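Local atomic coordinates of uncharacterized SnoaL-like protein (Burkholderia thailandensis E264, PDB entry 3H3H), a protein that is of unknown function but has a SnoaL-like domain of the NTF2 clan, whose cone-shaped fold commonly encloses a pocket for small molecules. Residues B[76-81]-B[92-97]; B[11-16]-B[87-92]. All blocks are in the same frame, centred on the assembly; numbering follows the deposited sequence. Where two conformers were deposited one is given.

Contacts 1 and 2 meet on strand 88-94 and share His-92; their centres are about 12 Å apart. Contact 1 (76-81 with 92-97) pairs this strand with strand 78-84, the outermost strand of the same sheet within this chain. Contact 2 (11-16 with 87-92) lays helix 7-22 on the sheet. Trp-79 of contact 1 ties them together: its CZ2 lies 3.5 Å from Ser-14 CB, and its CD1 is 3.9 Å from Ile-91 CG2. An unidentified ligand is bound about 3 Å from the side chain of Tyr-93 and about 9 Å from that of Ile-91. A MES molecule, probably from the crystallisation liquor, sits about 3 Å from the Trp-79 side chain.

Contact 1: B[76-81]-B[92-97]; sequences HFEWIA and HYRGAK
Ile-80 reaches across to the neighbouring strand with its whole side chain. Ile-80 CB lies 3.4 Å from His-92 O. Ile-80 CG2, anti to the backbone N, touches His-92 CD2 at 3.5 Å. CG1 turns the other way, beside the backbone N, and passes Tyr-93 CA. The tip, CD1, ends over one face of the His-92 imidazole, a CH-pi contact offset toward the ring's rim. On that ring, ND1 is hydrogen-bonded to Ala-101 O. The two strands form an antiparallel beta hairpin with a classic beta bulge: Ile-80 and Ala-81 both face His-92. His-92 O therefore accepts two N-H groups, Ile-80 N at 2.9 Å in the carbonyl plane and Ala-81 N at 3.1 Å from above it. His-92 N returns a nearly straight hydrogen bond to Ala-81 O. Before the bulge, Glu-78 and Arg-94 exchange backbone hydrogen bonds as a hydrogen-bonded pair, while a water joins Glu-78 OE1 to Arg-94 NH1. The side chains of Phe-77 and Tyr-93 run side by side, their ring planes at 38°. Tyr-93 CE2 sits over the centre of the Phe-77 ring, and Tyr-93 OH is hydrogen-bonded to Glu-103 OE2.

Contact 2: B[11-16]-B[87-92]; sequences QQFSRE and DSVAIH
Helix 7-22 crosses strand 88-94 at 46° between the local axes of 11-16 and 88-92, which approach to 9.4 Å. Phe-13 and Ser-14 point from the helix toward the strand. Val-89 and Ile-91, two residues apart, point back from the same face of the sheet. Ile-91 is the main partner of both helix residues. Its CG1 stands beside the backbone N, and its chain is extended to CD1. This tip touches both helix side chains. Ile-91 CD1 meets Phe-13 CE2 at 3.7 Å, the ring and the isoleucine chain crossing obliquely. Ile-91 CD1 also lies 3.6 Å from Ser-14 OG. Phe-13 has CG anti to its backbone N (chi1 170°), which carries the ring out to the sheet. Phe-13 CD2 lies 4.3 Å from Val-89 CG1, a looser contact. Phe-105 and Phe-107 on the sheet meet the same ring edge-to-face, and the ring of Trp-17 adjoins it from the helix. Ser-14 turns OG beside its own backbone N (chi1 -60°). Ser-14 OG then lies against aliphatic carbon, 3.5 Å from Ile-91 CG1 and 4.1 Å from Val-89 CG1. This is the helix-on-sheet packing of the NTF2-like fold, in which a curved sheet wraps round helices. All four touching residues are buried. No hydrogen bond passes between the segments, so dispersion and the exclusion of water probably hold this face together. The buried Ser-14 hydroxyl has polar partners elsewhere: OG is hydrogen-bonded to Ala-10 O in its own helix and to Thr-82 OG1 on strand 78-84. The one polar side chain in the contact is thus satisfied within an otherwise apolar interface.

Contact 1: B[76-81]-B[92-97]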
ATOM      1  N   HIS B  76      18.300  -6.689   7.311  1.00 17.92           N
ATOM      2  CA  HIS B  76      17.297  -7.346   8.138  1.00 15.48           C
ATOM      3  C   HIS B  76      16.062  -6.520   8.173  1.00 14.69           C
ATOM      4  O   HIS B  76      16.169  -5.339   8.438  1.00 17.29           O
ATOM      5  CB  HIS B  76      17.850  -7.479   9.546  1.00 15.48           C
ATOM      6  CG  HIS B  76      16.913  -8.188  10.468  1.00 15.30           C
ATOM      7  ND1 HIS B  76      16.755  -9.556  10.447  1.00 18.08           N
ATOM      8  CD2 HIS B  76      16.053  -7.719  11.395  1.00 14.82           C
ATOM      9  CE1 HIS B  76      15.830  -9.900  11.321  1.00 18.80           C
ATOM     10  NE2 HIS B  76      15.409  -8.809  11.931  1.00 22.81           N
ATOM     11  N   PHE B  77      14.905  -7.153   7.954  1.00 13.51           N
ATOM     12  CA  PHE B  77      13.612  -6.477   7.990  1.00 12.90           C
ATOM     13  C   PHE B  77      12.845  -6.991   9.187  1.00 16.68           C
ATOM     14  O   PHE B  77      12.863  -8.176   9.438  1.00 16.82           O
ATOM     15  CB  PHE B  77      12.799  -6.847   6.780  1.00 13.57           C
ATOM     16  CG  PHE B  77      13.350  -6.344   5.468  1.00 12.55           C
ATOM     17  CD1 PHE B  77      14.323  -5.340   5.409  1.00 13.32           C
ATOM     18  CD2 PHE B  77      12.840  -6.810   4.310  1.00 13.39           C
ATOM     19  CE1 PHE B  77      14.761  -4.881   4.168  1.00 15.88           C
ATOM     20  CE2 PHE B  77      13.279  -6.380   3.057  1.00 11.17           C
ATOM     21  CZ  PHE B  77      14.216  -5.405   2.986  1.00 13.71           C
ATOM     22  N   GLU B  78      12.177  -6.097   9.917  1.00 12.28           N
ATOM     23  CA  GLU B  78      11.279  -6.525  11.004  1.00 12.02           C
ATOM     24  C   GLU B  78       9.856  -6.399  10.569  1.00 13.45           C
ATOM     25  O   GLU B  78       9.380  -5.291  10.348  1.00 13.97           O
ATOM     26  CB  GLU B  78      11.504  -5.700  12.322  1.00 12.63           C
ATOM     27  CG  GLU B  78      10.484  -6.024  13.392  1.00 15.61           C
ATOM     28  CD  GLU B  78      10.786  -5.386  14.719  1.00 16.40           C
ATOM     29  OE1 GLU B  78      11.791  -4.664  14.833  1.00 13.73           O
ATOM     30  OE2 GLU B  78       9.999  -5.626  15.633  1.00 12.75           O
ATOM     31  N   TRP B  79       9.139  -7.509  10.574  1.00 13.56           N
ATOM     32  CA  TRP B  79       7.725  -7.520  10.205  1.00 15.36           C
ATOM     33  C   TRP B  79       6.833  -6.928  11.271  1.00 13.90           C
ATOM     34  O   TRP B  79       6.830  -7.402  12.407  1.00 14.58           O
ATOM     35  CB  TRP B  79       7.314  -8.928   9.915  1.00 15.69           C
ATOM     36  CG  TRP B  79       5.928  -9.142   9.464  1.00 17.05           C
ATOM     37  CD1 TRP B  79       5.120  -8.274   8.827  1.00 14.66           C
ATOM     38  CD2 TRP B  79       5.189 -10.374   9.571  1.00 16.05           C
ATOM     39  NE1 TRP B  79       3.918  -8.843   8.562  1.00 16.36           N
ATOM     40  CE2 TRP B  79       3.924 -10.140   9.009  1.00 19.63           C
ATOM     41  CE3 TRP B  79       5.479 -11.640  10.080  1.00 21.20           C
ATOM     42  CZ2 TRP B  79       2.953 -11.134   8.909  1.00 17.02           C
ATOM     43  CZ3 TRP B  79       4.485 -12.644  10.022  1.00 23.21           C
ATOM     44  CH2 TRP B  79       3.237 -12.375   9.461  1.00 23.91           C
ATOM     45  N   ILE B  80       6.126  -5.866  10.927  1.00 13.67           N
ATOM     46  CA  ILE B  80       5.189  -5.198  11.846  1.00 11.87           C
ATOM     47  C   ILE B  80       3.753  -5.642  11.621  1.00 12.12           C
ATOM     48  O   ILE B  80       3.130  -6.169  12.545  1.00 14.90           O
ATOM     49  CB  ILE B  80       5.284  -3.673  11.770  1.00 11.03           C
ATOM     50  CG1 ILE B  80       6.705  -3.225  12.135  1.00 15.83           C
ATOM     51  CG2 ILE B  80       4.229  -3.028  12.662  1.00  9.93           C
ATOM     52  CD1 ILE B  80       6.997  -1.743  11.820  1.00 14.41           C
ATOM     53  N   ALA B  81       3.230  -5.517  10.403  1.00 11.19           N
ATOM     54  CA  ALA B  81       1.853  -5.935  10.188  1.00 12.47           C
ATOM     55  C   ALA B  81       1.629  -6.275   8.738  1.00 10.45           C
ATOM     56  O   ALA B  81       2.335  -5.792   7.868  1.00 12.43           O
ATOM     57  CB  ALA B  81       0.909  -4.765  10.570  1.00 12.88           C
ATOM     58  N   HIS B  92       3.930  -4.115   6.231  1.00 12.51           N
ATOM     59  CA  HIS B  92       4.471  -2.972   6.947  1.00 12.60           C
ATOM     60  C   HIS B  92       5.618  -3.558   7.735  1.00 15.07           C
ATOM     61  O   HIS B  92       5.460  -4.534   8.472  1.00 11.03           O
ATOM     62  CB  HIS B  92       3.355  -2.373   7.802  1.00 14.42           C
ATOM     63  CG  HIS B  92       3.763  -1.215   8.637  1.00 16.29           C
ATOM     64  ND1 HIS B  92       4.549  -0.189   8.161  1.00 11.93           N
ATOM     65  CD2 HIS B  92       3.467  -0.914   9.923  1.00 13.46           C
ATOM     66  CE1 HIS B  92       4.732   0.695   9.130  1.00 16.55           C
ATOM     67  NE2 HIS B  92       4.058   0.300  10.198  1.00 15.79           N
ATOM     68  N   TYR B  93       6.781  -2.955   7.576  1.00 11.66           N
ATOM     69  CA  TYR B  93       7.964  -3.488   8.214  1.00 14.28           C
ATOM     70  C   TYR B  93       8.977  -2.407   8.429  1.00 13.31           C
ATOM     71  O   TYR B  93       8.813  -1.275   7.960  1.00 14.02           O
ATOM     72  CB  TYR B  93       8.554  -4.600   7.346  1.00 14.40           C
ATOM     73  CG  TYR B  93       9.102  -4.184   6.000  1.00 13.53           C
ATOM     74  CD1 TYR B  93       8.300  -4.102   4.889  1.00 14.99           C
ATOM     75  CD2 TYR B  93      10.477  -3.968   5.804  1.00 11.24           C
ATOM     76  CE1 TYR B  93       8.832  -3.788   3.674  1.00 13.42           C
ATOM     77  CE2 TYR B  93      10.991  -3.657   4.592  1.00 12.89           C
ATOM     78  CZ  TYR B  93      10.182  -3.588   3.511  1.00 13.86           C
ATOM     79  OH  TYR B  93      10.725  -3.275   2.269  1.00 14.56           O
ATOM     80  N   ARG B  94       9.935  -2.706   9.290  1.00 12.36           N
ATOM     81  CA  ARG B  94      11.051  -1.834   9.510  1.00 12.30           C
ATOM     82  C   ARG B  94      12.231  -2.303   8.699  1.00 19.00           C
ATOM     83  O   ARG B  94      12.643  -3.458   8.821  1.00 18.78           O
ATOM     84  CB  ARG B  94      11.368  -1.812  10.996  1.00 13.39           C
ATOM     85  CG  ARG B  94      12.517  -0.883  11.341  1.00 19.64           C
ATOM     86  CD  ARG B  94      12.557  -0.768  12.864  1.00 24.85           C
ATOM     87  NE  ARG B  94      13.569   0.176  13.315  1.00 26.33           N
ATOM     88  CZ  ARG B  94      14.825  -0.131  13.562  1.00 25.49           C
ATOM     89  NH1 ARG B  94      15.275  -1.370  13.423  1.00 31.94           N
ATOM     90  NH2 ARG B  94      15.646   0.828  13.972  1.00 35.18           N
ATOM     91  N   GLY B  95      12.716  -1.399   7.842  1.00 22.04           N
ATOM     92  CA  GLY B  95      13.741  -1.668   6.838  1.00 23.79           C
ATOM     93  C   GLY B  95      15.112  -1.907   7.409  1.00 22.32           C
ATOM     94  O   GLY B  95      15.365  -1.800   8.623  1.00 20.47           O
ATOM     95  N   ALA B  96      15.993  -2.291   6.487  1.00 24.90           N
ATOM     96  CA  ALA B  96      17.385  -2.657   6.799  1.00 24.86           C
ATOM     97  C   ALA B  96      18.115  -1.568   7.598  1.00 25.17           C
ATOM     98  O   ALA B  96      18.985  -1.905   8.401  1.00 24.65           O
ATOM     99  CB  ALA B  96      18.127  -2.951   5.553  1.00 22.63           C
ATOM    100  N   LYS B  97      17.751  -0.291   7.394  1.00 23.70           N
ATOM    101  CA  LYS B  97      18.430   0.812   8.090  1.00 25.18           C
ATOM    102  C   LYS B  97      17.503   1.586   9.044  1.00 26.49           C
ATOM    103  O   LYS B  97      17.781   2.724   9.434  1.00 26.06           O
ATOM    104  CB  LYS B  97      19.064   1.748   7.055  1.00 23.66           C
ATOM    105  CG  LYS B  97      20.059   1.009   6.114  1.00 25.96           C
ATOM    106  CD  LYS B  97      21.185   0.430   6.910  1.00 28.40           C
ATOM    107  CE  LYS B  97      22.260  -0.154   6.018  1.00 28.76           C
ATOM    108  NZ  LYS B  97      23.355  -0.626   6.888  1.00 28.39           N
TER
HETATM  109  O   HOH W   1      19.678  -4.452   8.431  1.00 24.27           O
HETATM  110  O   HOH W   2      14.691  -3.980  10.829  1.00 27.24           O
HETATM  111  O   HOH W   3      13.899  -3.819  13.314  1.00 35.69           O

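Contact 2: B[11-16]-B[87-92]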
ATOM      1  N   GLN B  11      -0.630 -13.694   5.393  1.00 19.65           N
ATOM      2  CA  GLN B  11       0.297 -13.943   6.475  1.00 16.88           C
ATOM      3  C   GLN B  11       1.421 -14.853   6.078  1.00 16.28           C
ATOM      4  O   GLN B  11       2.556 -14.573   6.431  1.00 17.74           O
ATOM      5  CB  GLN B  11      -0.436 -14.596   7.659  1.00 20.00           C
ATOM      6  CG  GLN B  11      -1.444 -13.659   8.260  1.00 17.42           C
ATOM      7  CD  GLN B  11      -0.796 -12.513   8.933  1.00 19.41           C
ATOM      8  OE1 GLN B  11       0.106 -12.697   9.768  1.00 31.31           O
ATOM      9  NE2 GLN B  11      -1.232 -11.301   8.597  1.00 25.26           N
ATOM     10  N   GLN B  12       1.114 -15.928   5.365  0.50 15.60           N
ATOM     11  CA  GLN B  12       2.119 -16.892   4.969  0.50 17.34           C
ATOM     12  C   GLN B  12       3.053 -16.241   3.932  0.50 16.03           C
ATOM     13  O   GLN B  12       4.272 -16.474   3.930  0.50 14.68           O
ATOM     14  CB  GLN B  12       1.458 -18.176   4.444  0.50 17.85           C
ATOM     15  CG  GLN B  12       2.436 -19.307   4.115  0.50 19.99           C
ATOM     16  CD  GLN B  12       3.291 -19.712   5.302  0.50 18.96           C
ATOM     17  OE1 GLN B  12       2.901 -19.526   6.462  0.50 19.52           O
ATOM     18  NE2 GLN B  12       4.454 -20.309   5.017  0.50 10.02           N
ATOM     19  N   PHE B  13       2.476 -15.466   3.022  1.00 14.71           N
ATOM     20  CA  PHE B  13       3.280 -14.724   2.080  1.00 15.11           C
ATOM     21  C   PHE B  13       4.222 -13.797   2.855  1.00 14.74           C
ATOM     22  O   PHE B  13       5.410 -13.662   2.561  1.00 10.52           O
ATOM     23  CB  PHE B  13       2.418 -13.893   1.114  1.00 15.11           C
ATOM     24  CG  PHE B  13       3.214 -12.930   0.283  1.00 12.09           C
ATOM     25  CD1 PHE B  13       3.937 -13.367  -0.797  1.00 17.64           C
ATOM     26  CD2 PHE B  13       3.239 -11.592   0.596  1.00 13.06           C
ATOM     27  CE1 PHE B  13       4.731 -12.489  -1.514  1.00 20.93           C
ATOM     28  CE2 PHE B  13       4.031 -10.685  -0.167  1.00 13.64           C
ATOM     29  CZ  PHE B  13       4.755 -11.136  -1.179  1.00 17.72           C
ATOM     30  N   SER B  14       3.677 -13.040   3.787  1.00 12.97           N
ATOM     31  CA  SER B  14       4.490 -12.095   4.551  1.00 15.49           C
ATOM     32  C   SER B  14       5.648 -12.792   5.302  1.00 15.29           C
ATOM     33  O   SER B  14       6.769 -12.334   5.294  1.00 13.37           O
ATOM     34  CB  SER B  14       3.594 -11.329   5.516  1.00 16.94           C
ATOM     35  OG  SER B  14       2.611 -10.614   4.816  1.00 18.29           O
ATOM     36  N   ARG B  15       5.355 -13.896   5.965  0.50 17.12           N
ATOM     37  CA  ARG B  15       6.378 -14.612   6.709  0.50 16.82           C
ATOM     38  C   ARG B  15       7.455 -15.173   5.779  0.50 15.44           C
ATOM     39  O   ARG B  15       8.636 -15.132   6.112  0.50 16.43           O
ATOM     40  CB  ARG B  15       5.744 -15.724   7.566  0.50 18.14           C
ATOM     41  CG  ARG B  15       6.738 -16.573   8.350  0.50 20.59           C
ATOM     42  CD  ARG B  15       6.946 -16.165   9.818  0.50 21.55           C
ATOM     43  NE  ARG B  15       7.626 -17.243  10.514  0.50 27.37           N
ATOM     44  CZ  ARG B  15       7.006 -18.169  11.242  0.50 21.07           C
ATOM     45  NH1 ARG B  15       7.703 -19.135  11.824  0.50 32.33           N
ATOM     46  NH2 ARG B  15       5.690 -18.126  11.393  0.50 25.72           N
ATOM     47  N   GLU B  16       7.075 -15.673   4.606  1.00 13.71           N
ATOM     48  CA  GLU B  16       8.069 -16.203   3.681  1.00 12.97           C
ATOM     49  C   GLU B  16       8.869 -15.065   3.091  1.00 14.09           C
ATOM     50  O   GLU B  16      10.068 -15.194   2.982  1.00 14.94           O
ATOM     51  CB  GLU B  16       7.440 -17.044   2.570  1.00 15.10           C
ATOM     52  CG  GLU B  16       6.756 -18.239   3.097  1.00 12.12           C
ATOM     53  CD  GLU B  16       6.064 -19.080   2.018  1.00 18.18           C
ATOM     54  OE1 GLU B  16       5.926 -18.661   0.861  1.00 20.78           O
ATOM     55  OE2 GLU B  16       5.593 -20.165   2.353  1.00 18.84           O
ATOM     56  N   ASP B  87      -6.681  -7.635  -4.413  1.00 13.04           N
ATOM     57  CA  ASP B  87      -5.716  -8.503  -5.085  1.00 17.69           C
ATOM     58  C   ASP B  87      -4.322  -8.189  -4.577  1.00 17.32           C
ATOM     59  O   ASP B  87      -3.320  -8.635  -5.173  1.00 19.03           O
ATOM     60  CB  ASP B  87      -5.776  -8.308  -6.596  1.00 19.75           C
ATOM     61  CG  ASP B  87      -5.169  -6.975  -7.075  1.00 30.37           C
ATOM     62  OD1 ASP B  87      -4.771  -6.090  -6.272  1.00 39.92           O
ATOM     63  OD2 ASP B  87      -5.080  -6.834  -8.311  1.00 44.82           O
ATOM     64  N   SER B  88      -4.252  -7.526  -3.423  1.00 15.80           N
ATOM     65  CA  SER B  88      -2.969  -7.086  -2.901  1.00 12.67           C
ATOM     66  C   SER B  88      -2.822  -7.366  -1.406  1.00 12.66           C
ATOM     67  O   SER B  88      -3.842  -7.560  -0.675  1.00 13.14           O
ATOM     68  CB  SER B  88      -2.753  -5.620  -3.181  1.00 14.53           C
ATOM     69  OG  SER B  88      -3.790  -4.788  -2.687  1.00 18.13           O
ATOM     70  N   VAL B  89      -1.560  -7.435  -0.999  1.00 11.76           N
ATOM     71  CA  VAL B  89      -1.160  -7.561   0.393  1.00 12.69           C
ATOM     72  C   VAL B  89      -0.244  -6.387   0.655  1.00 15.11           C
ATOM     73  O   VAL B  89       0.576  -6.033  -0.186  1.00 13.97           O
ATOM     74  CB  VAL B  89      -0.437  -8.890   0.634  1.00 16.53           C
ATOM     75  CG1 VAL B  89       0.197  -8.972   1.992  1.00 18.06           C
ATOM     76  CG2 VAL B  89      -1.457 -10.056   0.490  1.00 19.20           C
ATOM     77  N   ALA B  90      -0.359  -5.791   1.822  1.00 11.98           N
ATOM     78  CA  ALA B  90       0.540  -4.707   2.222  1.00  8.99           C
ATOM     79  C   ALA B  90       1.321  -5.189   3.393  1.00 13.68           C
ATOM     80  O   ALA B  90       0.726  -5.627   4.388  1.00 13.62           O
ATOM     81  CB  ALA B  90      -0.254  -3.457   2.651  1.00 11.16           C
ATOM     82  N   ILE B  91       2.640  -5.182   3.268  1.00 11.57           N
ATOM     83  CA  ILE B  91       3.511  -5.571   4.355  1.00 10.57           C
ATOM     84  C   ILE B  91       4.126  -4.316   4.928  1.00 11.40           C
ATOM     85  O   ILE B  91       4.815  -3.600   4.235  1.00 12.10           O
ATOM     86  CB  ILE B  91       4.624  -6.539   3.920  1.00 13.33           C
ATOM     87  CG1 ILE B  91       4.016  -7.815   3.274  1.00 11.13           C
ATOM     88  CG2 ILE B  91       5.533  -6.940   5.153  1.00 14.24           C
ATOM     89  CD1 ILE B  91       5.113  -8.872   2.861  1.00 11.72           C
ATOM     90  N   HIS B  92       3.930  -4.115   6.231  1.00 12.51           N
ATOM     91  CA  HIS B  92       4.471  -2.972   6.947  1.00 12.60           C
ATOM     92  C   HIS B  92       5.618  -3.558   7.735  1.00 15.07           C
ATOM     93  O   HIS B  92       5.460  -4.534   8.472  1.00 11.03           O
ATOM     94  CB  HIS B  92       3.355  -2.373   7.802  1.00 14.42           C
ATOM     95  CG  HIS B  92       3.763  -1.215   8.637  1.00 16.29           C
ATOM     96  ND1 HIS B  92       4.549  -0.189   8.161  1.00 11.93           N
ATOM     97  CD2 HIS B  92       3.467  -0.914   9.923  1.00 13.46           C
ATOM     98  CE1 HIS B  92       4.732   0.695   9.130  1.00 16.55           C
ATOM     99  NE2 HIS B  92       4.058   0.300  10.198  1.00 15.79           N
TER